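Local coordinates for protein rhodopsin (Todarodes pacificus, PDB 2Z73) that senses light for vision in dim conditions, the isomerisation of its 11-cis retinal activating G-protein signalling to phospholipase C, at residues I39-G42 / I43-I46; D80-F83 / S84-G88. All coordinates share one frame; numbering follows the deposited sequence.

Overall arrangement
Two short stretches of neighbouring transmembrane helices show how local side-chain contacts change character with depth in a seven-helix receptor. Contact 1 (39-46) belongs to helix 31-61 and is partly buried: its isoleucines I39, I43 and I46 lie on the surface, while I41 and C44 face inward. Contact 2 (80-88) belongs to helix 70-87 and is buried. The centres are about 10 Å apart, and the helices touch directly, I41 CG1 lying 3.3 Å from N87 O and S84 CB packing against C44 O. The side chains of contact 1 meet by apolar and sulfur-aromatic packing; those of contact 2 add hydrogen bonds and an amide over a ring beside retinal.

Contact 1. Residues I39-G42 / I43-I46; sequences IFIG and ICGI
The thiol of C44 approaches the ring of F40 obliquely. The sulfur SG of C44 lies 4.4 Å from the centroid of the F40 ring, 33° off its normal, and its nearest ring carbon is F40 CE2 at 3.8 Å. This is a Cys sulfur-aromatic contact between residues four apart, one turn along helix 31-61. F40 sends CG anti to its backbone N (chi1 -178°), whereas C44 keeps SG beside its own N (chi1 -73°), a pairing that brings sulfur and ring together on one flank of the helix. On the surface flank I39 and I43 run alongside each other, pointing the same way, and methyl CG2 of I39 meets CD1 of I43 at 4.1 Å. I41 turns its CD1 to CB of C44, also at 4.1 Å, a light touch next to the thiol. Beneath these side chains the helical ladder continues: I43 N donates to I39 O, and I46 N to G42 O at 3.1 Å. Beyond the turn, F40 packs on M302, I41 on K305 and C44 on A306, all of helix 294-306, while the side chain of I46 lies near bound docosane. The chemistry is thus divided by direction: most backbone amides here are satisfied along the helix, C44 N by weak bonds to F40 O and I41 O; the surface isoleucines I39, I43 and I46 probably face lipid, with I41 turned to the neighbouring helices; and the polarisable sulfur and aromatic ring meet where transmembrane helices 1 and 7 pack together.

Contact 2. Residues D80-F83 / S84-G88; sequences DFTF and SLVNG. With PLM (palmitic acid), chain E.
F83 and N87 meet through complementary torsions: F83 places CG anti to its backbone N (chi1 -169°), while N87 keeps CG beside its N (chi1 -71°), bringing the amide across one ring face. ND2 of N87 sits 3.2 Å above the F83 ring plane, over its centre, with ring and amide planes 33° apart. The same ND2 donates to F83 O at 2.8 Å, with that oxygen close to the amide plane. N87 N also donates to F83 O; the ND2 bond and the ring face together limit the amide's rotation. One turn earlier, D80 O is shared in like fashion: S84 N and S84 OG, the latter at 2.8 Å, approach from opposite faces of the carbonyl plane. On another flank, F81 carries the palmitic acid chain over one ring face, C9 lying 3.9 Å above the plane, offset toward the rim. F81 and L85 pack against C49 of helix 31-61, T82 and V86 against F118 and I114 of helix 104-138. D80 OD2 is hydrogen-bonded to S122 OG of helix 104-138. N87 lines the retinal pocket and touches K305 of helix 294-306, the lysine to which the chromophore is attached in the protein.

Contact 1. Residues I39-G42 / I43-I46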
ATOM      1  N   ILE A  39      -4.393  16.272 -14.442  1.00 49.85           N
ATOM      2  CA  ILE A  39      -5.273  15.256 -14.988  1.00 46.84           C
ATOM      3  C   ILE A  39      -4.830  13.906 -14.467  1.00 45.31           C
ATOM      4  O   ILE A  39      -5.642  13.079 -14.070  1.00 46.64           O
ATOM      5  CB  ILE A  39      -5.222  15.250 -16.523  1.00 46.71           C
ATOM      6  CG1 ILE A  39      -5.879  16.529 -17.053  1.00 47.48           C
ATOM      7  CG2 ILE A  39      -5.876  13.980 -17.068  1.00 41.12           C
ATOM      8  CD1 ILE A  39      -5.730  16.740 -18.543  1.00 50.81           C
ATOM      9  N   PHE A  40      -3.525  13.694 -14.460  1.00 46.32           N
ATOM     10  CA  PHE A  40      -2.976  12.429 -14.003  1.00 46.03           C
ATOM     11  C   PHE A  40      -3.402  12.081 -12.579  1.00 45.64           C
ATOM     12  O   PHE A  40      -4.078  11.065 -12.350  1.00 45.23           O
ATOM     13  CB  PHE A  40      -1.449  12.451 -14.068  1.00 43.58           C
ATOM     14  CG  PHE A  40      -0.823  11.163 -13.650  1.00 38.87           C
ATOM     15  CD1 PHE A  40      -0.729  10.113 -14.547  1.00 35.31           C
ATOM     16  CD2 PHE A  40      -0.385  10.983 -12.344  1.00 38.33           C
ATOM     17  CE1 PHE A  40      -0.209   8.893 -14.148  1.00 38.79           C
ATOM     18  CE2 PHE A  40       0.136   9.770 -11.931  1.00 38.45           C
ATOM     19  CZ  PHE A  40       0.224   8.720 -12.834  1.00 40.52           C
ATOM     20  N   ILE A  41      -2.999  12.922 -11.627  1.00 43.47           N
ATOM     21  CA  ILE A  41      -3.317  12.682 -10.225  1.00 42.58           C
ATOM     22  C   ILE A  41      -4.826  12.656  -9.961  1.00 41.19           C
ATOM     23  O   ILE A  41      -5.285  11.971  -9.050  1.00 38.11           O
ATOM     24  CB  ILE A  41      -2.624  13.724  -9.319  1.00 42.16           C
ATOM     25  CG1 ILE A  41      -2.489  13.162  -7.905  1.00 44.56           C
ATOM     26  CG2 ILE A  41      -3.401  15.018  -9.310  1.00 44.99           C
ATOM     27  CD1 ILE A  41      -1.738  11.810  -7.843  1.00 40.09           C
ATOM     28  N   GLY A  42      -5.583  13.398 -10.773  1.00 40.24           N
ATOM     29  CA  GLY A  42      -7.025  13.424 -10.638  1.00 39.35           C
ATOM     30  C   GLY A  42      -7.597  12.056 -10.957  1.00 40.47           C
ATOM     31  O   GLY A  42      -8.546  11.589 -10.317  1.00 43.05           O
ATOM     32  N   ILE A  43      -7.010  11.393 -11.945  1.00 41.53           N
ATOM     33  CA  ILE A  43      -7.460  10.068 -12.334  1.00 42.94           C
ATOM     34  C   ILE A  43      -7.013   9.028 -11.298  1.00 42.64           C
ATOM     35  O   ILE A  43      -7.581   7.941 -11.219  1.00 45.32           O
ATOM     36  CB  ILE A  43      -6.947   9.715 -13.759  1.00 44.48           C
ATOM     37  CG1 ILE A  43      -7.630  10.637 -14.771  1.00 46.36           C
ATOM     38  CG2 ILE A  43      -7.224   8.245 -14.090  1.00 44.21           C
ATOM     39  CD1 ILE A  43      -7.413  10.262 -16.242  1.00 46.74           C
ATOM     40  N   CYS A  44      -6.003   9.349 -10.496  1.00 42.72           N
ATOM     41  CA  CYS A  44      -5.590   8.418  -9.454  1.00 43.12           C
ATOM     42  C   CYS A  44      -6.614   8.585  -8.341  1.00 40.31           C
ATOM     43  O   CYS A  44      -6.918   7.648  -7.605  1.00 38.72           O
ATOM     44  CB  CYS A  44      -4.182   8.738  -8.931  1.00 46.94           C
ATOM     45  SG  CYS A  44      -2.834   8.310 -10.071  1.00 45.95           S
ATOM     46  N   GLY A  45      -7.154   9.792  -8.231  1.00 39.02           N
ATOM     47  CA  GLY A  45      -8.176  10.056  -7.235  1.00 40.03           C
ATOM     48  C   GLY A  45      -9.416   9.232  -7.531  1.00 39.71           C
ATOM     49  O   GLY A  45      -9.951   8.547  -6.661  1.00 39.18           O
ATOM     50  N   ILE A  46      -9.872   9.291  -8.774  1.00 38.64           N
ATOM     51  CA  ILE A  46     -11.054   8.537  -9.175  1.00 40.76           C
ATOM     52  C   ILE A  46     -10.849   7.024  -9.012  1.00 42.46           C
ATOM     53  O   ILE A  46     -11.610   6.357  -8.297  1.00 44.26           O
ATOM     54  CB  ILE A  46     -11.428   8.834 -10.651  1.00 41.57           C
ATOM     55  CG1 ILE A  46     -11.875  10.287 -10.796  1.00 40.50           C
ATOM     56  CG2 ILE A  46     -12.532   7.898 -11.119  1.00 38.59           C
ATOM     57  CD1 ILE A  46     -11.984  10.732 -12.244  1.00 41.85           C
TER

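Contact 2. Residues D80-F83 / S84-G88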
ATOM      1  N   ASP A  80      -5.292   3.451   1.364  1.00 43.10           N
ATOM      2  CA  ASP A  80      -5.148   3.834  -0.034  1.00 45.32           C
ATOM      3  C   ASP A  80      -6.265   4.761  -0.484  1.00 46.54           C
ATOM      4  O   ASP A  80      -6.065   5.638  -1.343  1.00 46.31           O
ATOM      5  CB  ASP A  80      -5.086   2.583  -0.899  1.00 48.92           C
ATOM      6  CG  ASP A  80      -3.861   1.750  -0.604  1.00 52.23           C
ATOM      7  OD1 ASP A  80      -3.806   0.574  -1.034  1.00 54.88           O
ATOM      8  OD2 ASP A  80      -2.950   2.278   0.056  1.00 50.93           O
ATOM      9  N   PHE A  81      -7.445   4.586   0.095  1.00 45.63           N
ATOM     10  CA  PHE A  81      -8.557   5.447  -0.253  1.00 44.66           C
ATOM     11  C   PHE A  81      -8.211   6.900   0.096  1.00 43.62           C
ATOM     12  O   PHE A  81      -8.253   7.776  -0.762  1.00 44.03           O
ATOM     13  CB  PHE A  81      -9.821   5.057   0.518  1.00 44.63           C
ATOM     14  CG  PHE A  81     -10.984   5.969   0.240  1.00 44.94           C
ATOM     15  CD1 PHE A  81     -11.772   5.783  -0.885  1.00 40.57           C
ATOM     16  CD2 PHE A  81     -11.243   7.060   1.064  1.00 42.89           C
ATOM     17  CE1 PHE A  81     -12.791   6.669  -1.185  1.00 41.81           C
ATOM     18  CE2 PHE A  81     -12.264   7.955   0.772  1.00 40.53           C
ATOM     19  CZ  PHE A  81     -13.040   7.760  -0.353  1.00 39.98           C
ATOM     20  N   THR A  82      -7.870   7.121   1.366  1.00 42.03           N
ATOM     21  CA  THR A  82      -7.533   8.442   1.881  1.00 42.13           C
ATOM     22  C   THR A  82      -6.345   9.065   1.157  1.00 41.65           C
ATOM     23  O   THR A  82      -6.300  10.273   0.955  1.00 43.07           O
ATOM     24  CB  THR A  82      -7.199   8.400   3.403  1.00 44.03           C
ATOM     25  OG1 THR A  82      -8.116   7.537   4.080  1.00 40.98           O
ATOM     26  CG2 THR A  82      -7.300   9.795   4.016  1.00 40.92           C
ATOM     27  N   PHE A  83      -5.369   8.244   0.789  1.00 41.44           N
ATOM     28  CA  PHE A  83      -4.199   8.760   0.081  1.00 41.19           C
ATOM     29  C   PHE A  83      -4.662   9.364  -1.244  1.00 38.54           C
ATOM     30  O   PHE A  83      -4.376  10.514  -1.565  1.00 39.02           O
ATOM     31  CB  PHE A  83      -3.218   7.629  -0.217  1.00 43.61           C
ATOM     32  CG  PHE A  83      -1.883   8.103  -0.699  1.00 40.78           C
ATOM     33  CD1 PHE A  83      -0.816   8.210   0.187  1.00 40.97           C
ATOM     34  CD2 PHE A  83      -1.695   8.462  -2.030  1.00 39.35           C
ATOM     35  CE1 PHE A  83       0.421   8.667  -0.240  1.00 40.32           C
ATOM     36  CE2 PHE A  83      -0.463   8.922  -2.473  1.00 39.23           C
ATOM     37  CZ  PHE A  83       0.601   9.025  -1.580  1.00 41.65           C
ATOM     38  N   SER A  84      -5.385   8.559  -2.009  1.00 39.85           N
ATOM     39  CA  SER A  84      -5.885   8.976  -3.303  1.00 39.47           C
ATOM     40  C   SER A  84      -6.790  10.205  -3.216  1.00 39.56           C
ATOM     41  O   SER A  84      -6.722  11.087  -4.080  1.00 39.61           O
ATOM     42  CB  SER A  84      -6.638   7.814  -3.962  1.00 38.86           C
ATOM     43  OG  SER A  84      -5.840   6.627  -3.950  1.00 35.20           O
ATOM     44  N   LEU A  85      -7.627  10.264  -2.178  1.00 35.85           N
ATOM     45  CA  LEU A  85      -8.541  11.389  -1.997  1.00 35.98           C
ATOM     46  C   LEU A  85      -7.770  12.691  -1.769  1.00 36.85           C
ATOM     47  O   LEU A  85      -7.845  13.642  -2.560  1.00 38.58           O
ATOM     48  CB  LEU A  85      -9.444  11.166  -0.778  1.00 34.62           C
ATOM     49  CG  LEU A  85     -10.862  11.778  -0.756  1.00 35.95           C
ATOM     50  CD1 LEU A  85     -11.224  12.110   0.685  1.00 30.62           C
ATOM     51  CD2 LEU A  85     -10.959  13.029  -1.623  1.00 33.71           C
ATOM     52  N   VAL A  86      -7.038  12.709  -0.660  1.00 37.93           N
ATOM     53  CA  VAL A  86      -6.276  13.857  -0.241  1.00 36.67           C
ATOM     54  C   VAL A  86      -5.135  14.273  -1.168  1.00 39.46           C
ATOM     55  O   VAL A  86      -4.879  15.457  -1.340  1.00 39.35           O
ATOM     56  CB  VAL A  86      -5.708  13.634   1.174  1.00 35.37           C
ATOM     57  CG1 VAL A  86      -4.900  14.849   1.617  1.00 30.56           C
ATOM     58  CG2 VAL A  86      -6.834  13.375   2.142  1.00 29.89           C
ATOM     59  N   ASN A  87      -4.454  13.301  -1.759  1.00 40.50           N
ATOM     60  CA  ASN A  87      -3.328  13.599  -2.624  1.00 43.51           C
ATOM     61  C   ASN A  87      -3.657  13.909  -4.078  1.00 43.07           C
ATOM     62  O   ASN A  87      -2.780  14.301  -4.837  1.00 43.38           O
ATOM     63  CB  ASN A  87      -2.317  12.449  -2.567  1.00 47.34           C
ATOM     64  CG  ASN A  87      -1.582  12.387  -1.241  1.00 50.70           C
ATOM     65  OD1 ASN A  87      -0.709  13.207  -0.966  1.00 52.00           O
ATOM     66  ND2 ASN A  87      -1.943  11.421  -0.408  1.00 51.94           N
ATOM     67  N   GLY A  88      -4.911  13.735  -4.473  1.00 41.28           N
ATOM     68  CA  GLY A  88      -5.272  14.001  -5.853  1.00 41.42           C
ATOM     69  C   GLY A  88      -6.144  15.224  -6.006  1.00 41.96           C
ATOM     70  O   GLY A  88      -5.654  16.367  -6.044  1.00 38.69           O
TER
HETATM   71  C1  PLM E1001     -21.097   0.096   7.572  1.00 70.61           C
HETATM   72  O2  PLM E1001     -22.185   0.427   7.119  1.00 68.14           O
HETATM   73  C2  PLM E1001     -19.938  -0.167   6.606  1.00 70.91           C
HETATM   74  C3  PLM E1001     -18.738   0.767   6.813  1.00 70.14           C
HETATM   75  C4  PLM E1001     -18.422   1.528   5.529  1.00 69.46           C
HETATM   76  C5  PLM E1001     -17.096   2.229   5.615  1.00 68.77           C
HETATM   77  C6  PLM E1001     -16.832   2.971   4.328  1.00 67.87           C
HETATM   78  C7  PLM E1001     -15.826   4.078   4.554  1.00 67.50           C
HETATM   79  C8  PLM E1001     -15.535   4.869   3.268  1.00 67.42           C
HETATM   80  C9  PLM E1001     -14.231   5.664   3.366  1.00 67.60           C
HETATM   81  CA  PLM E1001     -14.449   7.082   3.843  1.00 67.48           C
HETATM   82  CB  PLM E1001     -13.204   7.606   4.530  1.00 66.79           C
HETATM   83  CC  PLM E1001     -13.233   9.117   4.653  1.00 65.53           C
HETATM   84  CD  PLM E1001     -11.986   9.626   5.346  1.00 62.41           C
HETATM   85  CE  PLM E1001     -11.409  10.803   4.598  1.00 63.97           C
HETATM   86  CF  PLM E1001     -11.394  12.074   5.430  1.00 63.33           C
HETATM   87  CG  PLM E1001     -10.805  13.244   4.650  1.00 63.51           C